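Local coordinates for protein cellulase (Clostridium cellulovorans, PDB 6UI3) that probably hydrolyses internal beta-1,4-glucosidic bonds of cellulose and related plant polysaccharides, as the broad-specificity family 5 endoglucanase domain of a larger protein, at residues I106-N109 and K110-Q114; Q152-H155 and E156-W159; L29-T32 and L33-V36. All coordinates share one frame; numbering follows the deposited sequence.

Contact 1 of 3, residues I106-N109 and K110-Q114; sequences IHHN and KFQGQ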
loop_
_atom_site.group_PDB
_atom_site.type_symbol
_atom_site.label_atom_id
_atom_site.label_comp_id
_atom_site.label_asym_id
_atom_site.label_seq_id
_atom_site.Cartn_x
_atom_site.Cartn_y
_atom_site.Cartn_z
ATOM N N ILE A 106 -4.466 3.166 -7.257
ATOM C CA ILE A 106 -4.758 4.559 -7.577
ATOM C C ILE A 106 -4.421 5.357 -6.326
ATOM O O ILE A 106 -4.919 5.037 -5.243
ATOM C CB ILE A 106 -6.243 4.743 -7.960
ATOM C CG1 ILE A 106 -6.596 3.916 -9.205
ATOM C CG2 ILE A 106 -6.553 6.230 -8.150
ATOM C CD1 ILE A 106 -8.058 4.027 -9.631
ATOM N N HIS A 107 -3.592 6.391 -6.471
ATOM C CA HIS A 107 -2.963 7.050 -5.318
ATOM C C HIS A 107 -2.900 8.543 -5.598
ATOM O O HIS A 107 -2.213 8.990 -6.518
ATOM C CB HIS A 107 -1.561 6.454 -5.133
ATOM C CG HIS A 107 -0.950 6.617 -3.778
ATOM N ND1 HIS A 107 -0.554 5.533 -3.021
ATOM C CD2 HIS A 107 -0.600 7.722 -3.087
ATOM C CE1 HIS A 107 0.005 5.980 -1.912
ATOM N NE2 HIS A 107 -0.010 7.297 -1.925
ATOM N N HIS A 108 -3.646 9.323 -4.827
ATOM C CA HIS A 108 -3.704 10.775 -4.942
ATOM C C HIS A 108 -4.382 11.284 -6.219
ATOM O O HIS A 108 -4.258 12.473 -6.519
ATOM C CB HIS A 108 -2.349 11.488 -4.817
ATOM C CG HIS A 108 -1.600 11.215 -3.549
ATOM N ND1 HIS A 108 -2.219 10.971 -2.340
ATOM C CD2 HIS A 108 -0.270 11.183 -3.307
ATOM C CE1 HIS A 108 -1.296 10.772 -1.413
ATOM N NE2 HIS A 108 -0.104 10.907 -1.971
ATOM N N ASN A 109 -5.086 10.451 -6.983
ATOM C CA ASN A 109 -6.022 11.018 -7.941
ATOM C C ASN A 109 -6.928 11.988 -7.189
ATOM O O ASN A 109 -7.240 11.781 -6.011
ATOM C CB ASN A 109 -6.912 9.944 -8.568
ATOM C CG ASN A 109 -6.348 9.379 -9.845
ATOM O OD1 ASN A 109 -5.159 9.056 -9.948
ATOM N ND2 ASN A 109 -7.212 9.210 -10.830
ATOM N N LYS A 110 -7.390 13.030 -7.878
ATOM C CA LYS A 110 -8.316 13.978 -7.264
ATOM C C LYS A 110 -9.493 13.268 -6.598
ATOM O O LYS A 110 -9.922 13.649 -5.508
ATOM C CB LYS A 110 -8.824 14.951 -8.332
ATOM C CG LYS A 110 -9.827 15.972 -7.826
ATOM C CD LYS A 110 -9.160 17.016 -6.965
ATOM C CE LYS A 110 -9.849 18.375 -7.085
ATOM N NZ LYS A 110 -8.922 19.502 -6.739
ATOM N N PHE A 111 -10.039 12.235 -7.238
ATOM C CA PHE A 111 -11.233 11.600 -6.675
ATOM C C PHE A 111 -10.980 10.911 -5.339
ATOM O O PHE A 111 -11.940 10.622 -4.621
ATOM C CB PHE A 111 -11.944 10.688 -7.693
ATOM C CG PHE A 111 -11.396 9.270 -7.845
ATOM C CD1 PHE A 111 -11.728 8.282 -6.936
ATOM C CD2 PHE A 111 -10.652 8.904 -8.952
ATOM C CE1 PHE A 111 -11.292 6.990 -7.094
ATOM C CE2 PHE A 111 -10.215 7.585 -9.113
ATOM C CZ PHE A 111 -10.545 6.645 -8.189
ATOM N N GLN A 112 -9.722 10.646 -4.987
ATOM C CA GLN A 112 -9.419 10.057 -3.687
ATOM C C GLN A 112 -10.016 10.856 -2.542
ATOM O O GLN A 112 -10.297 10.291 -1.474
ATOM C CB GLN A 112 -7.900 9.985 -3.509
ATOM C CG GLN A 112 -7.448 9.315 -2.206
ATOM C CD GLN A 112 -5.932 9.311 -2.070
ATOM O OE1 GLN A 112 -5.289 8.285 -2.249
ATOM N NE2 GLN A 112 -5.352 10.464 -1.784
ATOM N N GLY A 113 -10.149 12.176 -2.711
ATOM C CA GLY A 113 -10.691 13.040 -1.677
ATOM C C GLY A 113 -12.153 13.401 -1.825
ATOM O O GLY A 113 -12.622 14.367 -1.219
ATOM N N GLN A 114 -12.879 12.631 -2.633
ATOM C CA GLN A 114 -14.264 12.934 -2.984
ATOM C C GLN A 114 -15.205 11.784 -2.633
ATOM O O GLN A 114 -16.245 11.600 -3.273
ATOM C CB GLN A 114 -14.371 13.338 -4.450
ATOM C CG GLN A 114 -13.531 14.586 -4.762
ATOM C CD GLN A 114 -13.672 15.019 -6.193
ATOM O OE1 GLN A 114 -13.484 14.232 -7.111
ATOM N NE2 GLN A 114 -14.035 16.278 -6.389
HETATM O O HOH W 1 -9.224 11.852 -10.145
#
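In the loop that leaves strand 101-105 of the (beta/alpha)8 barrel, Gln112 of the short 3-10 segment 110-112 reaches back to clasp His108. Its CG stands anti to the backbone N (chi1 -177°) and the chain runs on extended, bringing the amide alongside the histidine with the two planes perpendicular. Gln112 NE2 donates to His108 ND1 at 3.2 Å, arriving in the ring plane on a fairly straight path (158°), so ND1 serves here as an acceptor. Gln112 OE1 takes a weak bond from His108 N (3.2 Å) and also accepts from Gln152 N and Asn151 ND2, so this one oxygen links two loops. The turn itself is closed by Gln112 N donating to Asn109 O (2.9 Å). On its apolar side Ile106 crosses Phe111 at about a right angle, with Ile106 CD1 at the ring edge, 3.9 Å from Phe111 CZ. The Asn109 amide stands steeply to the same ring, ND2 being 3.8 Å from Phe111 CE2, while OD1 accepts from Trp69 N. Water 1 receives a bond from Phe111 N (3.0 Å) and a weak one from Asn109 ND2. Helix 120-137 packs against Ile106 and Phe111. A side-chain amide holding both backbone and ring thus shapes a loop at the C-terminal end of a barrel strand, the end where TIM barrel enzymes carry their active sites.

Contact 2 of 3, residues Q152-H155 and E156-W159; sequences QPRH and EEDW. Unlike the reference sequence in segment 152-155: Gln152 (reference Glu).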
loop_
_atom_site.group_PDB
_atom_site.type_symbol
_atom_site.label_atom_id
_atom_site.label_comp_id
_atom_site.label_asym_id
_atom_site.label_seq_id
_atom_site.Cartn_x
_atom_site.Cartn_y
_atom_site.Cartn_z
ATOM N N GLN A 152 -6.016 6.078 -0.035
ATOM C CA GLN A 152 -6.517 6.618 1.237
ATOM C C GLN A 152 -7.809 7.381 0.981
ATOM O O GLN A 152 -7.864 8.618 1.059
ATOM C CB GLN A 152 -5.448 7.446 1.952
ATOM C CG GLN A 152 -4.389 6.516 2.559
ATOM C CD GLN A 152 -3.214 7.168 3.230
ATOM O OE1 GLN A 152 -2.448 6.497 3.926
ATOM N NE2 GLN A 152 -3.045 8.445 3.034
ATOM N N PRO A 153 -8.876 6.652 0.652
ATOM C CA PRO A 153 -10.135 7.295 0.252
ATOM C C PRO A 153 -10.753 8.080 1.394
ATOM O O PRO A 153 -10.846 7.588 2.524
ATOM C CB PRO A 153 -11.032 6.108 -0.127
ATOM C CG PRO A 153 -10.479 4.952 0.686
ATOM C CD PRO A 153 -8.990 5.183 0.695
ATOM N N ARG A 154 -11.231 9.281 1.087
ATOM C CA ARG A 154 -11.743 10.144 2.140
ATOM C C ARG A 154 -12.566 11.266 1.529
ATOM O O ARG A 154 -12.618 11.444 0.309
ATOM C CB ARG A 154 -10.589 10.711 2.983
ATOM C CG ARG A 154 -9.623 11.567 2.200
ATOM C CD ARG A 154 -8.472 11.948 3.087
ATOM N NE ARG A 154 -7.456 12.812 2.526
ATOM C CZ ARG A 154 -6.403 12.383 1.845
ATOM N NH1 ARG A 154 -6.260 11.104 1.551
ATOM N NH2 ARG A 154 -5.488 13.255 1.455
ATOM N N HIS A 155 -13.191 12.045 2.403
ATOM C CA HIS A 155 -13.798 13.320 2.048
ATOM C C HIS A 155 -12.821 14.417 2.445
ATOM O O HIS A 155 -12.554 14.611 3.636
ATOM C CB HIS A 155 -15.120 13.491 2.791
ATOM C CG HIS A 155 -15.688 14.876 2.723
ATOM N ND1 HIS A 155 -16.379 15.350 1.629
ATOM C CD2 HIS A 155 -15.662 15.892 3.617
ATOM C CE1 HIS A 155 -16.762 16.593 1.854
ATOM N NE2 HIS A 155 -16.339 16.947 3.055
ATOM N N GLU A 156 -12.289 15.134 1.452
ATOM C CA GLU A 156 -11.429 16.313 1.669
ATOM C C GLU A 156 -10.284 15.903 2.596
ATOM O O GLU A 156 -9.570 14.940 2.282
ATOM C CB GLU A 156 -12.253 17.518 2.107
ATOM C CG GLU A 156 -13.260 17.932 1.069
ATOM C CD GLU A 156 -14.015 19.193 1.441
ATOM O OE1 GLU A 156 -13.861 19.677 2.582
ATOM O OE2 GLU A 156 -14.771 19.691 0.586
ATOM N N GLU A 157 -10.042 16.621 3.692
ATOM C CA GLU A 157 -9.042 16.261 4.695
ATOM C C GLU A 157 -9.699 15.898 6.027
ATOM O O GLU A 157 -9.178 16.189 7.109
ATOM C CB GLU A 157 -8.007 17.374 4.848
ATOM C CG GLU A 157 -7.148 17.574 3.613
ATOM C CD GLU A 157 -6.290 16.352 3.304
ATOM O OE1 GLU A 157 -5.782 15.702 4.244
ATOM O OE2 GLU A 157 -6.119 16.036 2.121
ATOM N N ASP A 158 -10.856 15.243 5.952
ATOM C CA ASP A 158 -11.563 14.739 7.129
ATOM C C ASP A 158 -11.068 13.320 7.385
ATOM O O ASP A 158 -11.479 12.367 6.717
ATOM C CB ASP A 158 -13.074 14.786 6.919
ATOM C CG ASP A 158 -13.847 14.255 8.107
ATOM O OD1 ASP A 158 -13.211 13.788 9.074
ATOM O OD2 ASP A 158 -15.093 14.321 8.092
ATOM N N TRP A 159 -10.140 13.182 8.323
ATOM C CA TRP A 159 -9.564 11.882 8.657
ATOM C C TRP A 159 -10.349 11.155 9.738
ATOM O O TRP A 159 -9.988 10.023 10.089
ATOM C CB TRP A 159 -8.075 12.048 9.000
ATOM C CG TRP A 159 -7.278 12.405 7.763
ATOM C CD1 TRP A 159 -7.243 13.621 7.132
ATOM C CD2 TRP A 159 -6.426 11.534 7.000
ATOM N NE1 TRP A 159 -6.428 13.550 6.022
ATOM C CE2 TRP A 159 -5.911 12.286 5.926
ATOM C CE3 TRP A 159 -6.051 10.190 7.120
ATOM C CZ2 TRP A 159 -5.052 11.737 4.974
ATOM C CZ3 TRP A 159 -5.186 9.657 6.179
ATOM C CH2 TRP A 159 -4.693 10.432 5.131
#
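Trp159 lies over one face of the Arg154 guanidinium, its CZ2 3.5 Å from Arg154 CZ; the two planes are inclined by 34°. Arg154 CG lies between its backbone N and carbonyl carbon (chi1 62°) and the chain is extended to NE, which lays the guanidinium against the indole. Arg154 CD makes a CH-pi contact over the five-membered ring of the indole. At the guanidinium edge, Arg154 NH2 forms a nearly straight salt bridge with Glu157 OE2 (2.9 Å, 170°), met on the syn side of the carboxylate. The other oxygen of that carboxylate, Glu157 OE1, accepts from Trp159 NE1 at 2.9 Å. Arg154 NH1 donates along a lone pair to Gln152 O (3.0 Å), and NE makes a weak, bent bond to Glu156 O. Gln152, where the reference sequence has glutamate, brings NE2 to the indole edge, 3.3 Å from Trp159 CH2, while its OE1 is bonded to His222. Behind this group the chain turns through Asp158 N donating to His155 O (2.9 Å). There the Glu156 side chain runs beside the imidazole, CG 3.8 Å from the centroid of the His155 ring and over its face; Asp116 bonds His155 ND1, and Tyr165 stacks on the ring. NH1 and NH2 of Arg154 have good acceptors and NE a weak one, and the Glu157 carboxylate probably balances its charge while fixing the rotation of the tryptophan.

Contact 3 of 3, residues L29-T32 and L33-V36; sequences LGNT and LESV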
loop_
_atom_site.group_PDB
_atom_site.type_symbol
_atom_site.label_atom_id
_atom_site.label_comp_id
_atom_site.label_asym_id
_atom_site.label_seq_id
_atom_site.Cartn_x
_atom_site.Cartn_y
_atom_site.Cartn_z
ATOM N N LEU A 29 7.447 2.145 -2.848
ATOM C CA LEU A 29 8.160 3.112 -3.692
ATOM C C LEU A 29 7.537 4.499 -3.495
ATOM O O LEU A 29 6.778 5.010 -4.316
ATOM C CB LEU A 29 8.093 2.646 -5.147
ATOM C CG LEU A 29 8.879 3.449 -6.167
ATOM C CD1 LEU A 29 10.379 3.328 -5.961
ATOM C CD2 LEU A 29 8.502 3.000 -7.590
ATOM N N GLY A 30 7.864 5.105 -2.350
ATOM C CA GLY A 30 7.175 6.322 -1.931
ATOM C C GLY A 30 7.677 7.571 -2.633
ATOM O O GLY A 30 8.839 7.672 -3.039
ATOM N N ASN A 31 6.778 8.549 -2.736
ATOM C CA ASN A 31 7.086 9.856 -3.326
ATOM C C ASN A 31 7.704 9.708 -4.717
ATOM O O ASN A 31 8.705 10.349 -5.074
ATOM C CB ASN A 31 7.971 10.695 -2.402
ATOM C CG ASN A 31 7.225 11.241 -1.204
ATOM O OD1 ASN A 31 6.151 10.763 -0.849
ATOM N ND2 ASN A 31 7.808 12.246 -0.557
ATOM N N THR A 32 7.087 8.852 -5.518
ATOM C CA THR A 32 7.596 8.502 -6.843
ATOM C C THR A 32 6.449 8.649 -7.851
ATOM O O THR A 32 6.127 9.779 -8.219
ATOM C CB THR A 32 8.287 7.143 -6.786
ATOM O OG1 THR A 32 9.265 7.170 -5.730
ATOM C CG2 THR A 32 9.029 6.830 -8.067
ATOM N N LEU A 33 5.805 7.557 -8.278
ATOM C CA LEU A 33 4.776 7.662 -9.312
ATOM C C LEU A 33 3.454 8.233 -8.824
ATOM O O LEU A 33 2.562 8.459 -9.653
ATOM C CB LEU A 33 4.573 6.330 -10.034
ATOM C CG LEU A 33 5.722 5.964 -10.983
ATOM C CD1 LEU A 33 5.661 4.494 -11.331
ATOM C CD2 LEU A 33 5.674 6.830 -12.242
ATOM N N GLU A 34 3.320 8.530 -7.533
ATOM C CA GLU A 34 2.180 9.291 -7.046
ATOM C C GLU A 34 2.459 10.785 -6.925
ATOM O O GLU A 34 1.566 11.527 -6.501
ATOM C CB GLU A 34 1.650 8.732 -5.713
ATOM C CG GLU A 34 2.338 9.222 -4.454
ATOM C CD GLU A 34 3.702 8.614 -4.144
ATOM O OE1 GLU A 34 4.422 8.123 -5.040
ATOM O OE2 GLU A 34 4.072 8.680 -2.941
ATOM N N SER A 35 3.654 11.240 -7.288
ATOM C CA SER A 35 4.010 12.646 -7.112
ATOM C C SER A 35 3.243 13.548 -8.083
ATOM O O SER A 35 2.868 13.141 -9.188
ATOM C CB SER A 35 5.507 12.851 -7.384
ATOM O OG SER A 35 6.335 12.050 -6.563
ATOM N N VAL A 36 3.071 14.814 -7.694
ATOM C CA VAL A 36 2.639 15.826 -8.655
ATOM C C VAL A 36 3.766 16.045 -9.651
ATOM O O VAL A 36 4.911 16.290 -9.258
ATOM C CB VAL A 36 2.288 17.139 -7.942
ATOM C CG1 VAL A 36 1.978 18.233 -8.968
ATOM C CG2 VAL A 36 1.113 16.951 -6.993
HETATM O O HOH W 2 5.578 5.009 -6.971
#
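Two bends fold Glu34 back on the chain: CG sits between the backbone N and the carbonyl carbon (chi1 85°), and a turn at chi2 (-77°) swings the carboxylate toward the amides of Asn31 and Thr32. It thereby braces a type I beta turn, Thr32 to Ser35, in the loop after strand 25-29 of the barrel. The two oxygens divide the work. OE2 takes the N-H of Asn31 at 2.7 Å (Asn31 N to Glu34 OE2), on the syn side, whereas OE1 receives Thr32 N at 2.8 Å from above the carboxylate plane. Two backbone N-H donors would probably stabilise the negative charge of this buried group, beside which Trp304 and His108 also pack. Across the turn, Thr32 O accepts twice from one face: Ser35 N at 3.0 Å and Ser35 OG at 2.8 Å, the hydroxyl being turned beside its own backbone N. Thr32 OG1 donates to Gly30 O and is also bonded to Arg321, which joins the turn to a distant part of the chain. Water 2 bridges the base of the loop, donating to Leu29 O and accepting from Leu33 N, each 2.9 Å from its oxygen.

From the N terminus, contact 3 closes a turn within the loop after strand 25-29, contact 1 one within the loop after strand 101-105, and contact 2 one within the loop after strand 145-148: first, third and fourth strands of the parallel barrel. The three follow in series; none encloses or crosses another. Contact 1 is the middle piece in space. It is probably hydrogen-bonded to contact 2 through Gly113 O and Glu156 N and through Gln112 O and Arg154 N, and it packs on contact 3 where His107 and His108 meet Glu34 CG. Contacts 2 and 3 do not touch, their nearest atoms being about 9 Å apart, so 106-114 joins them.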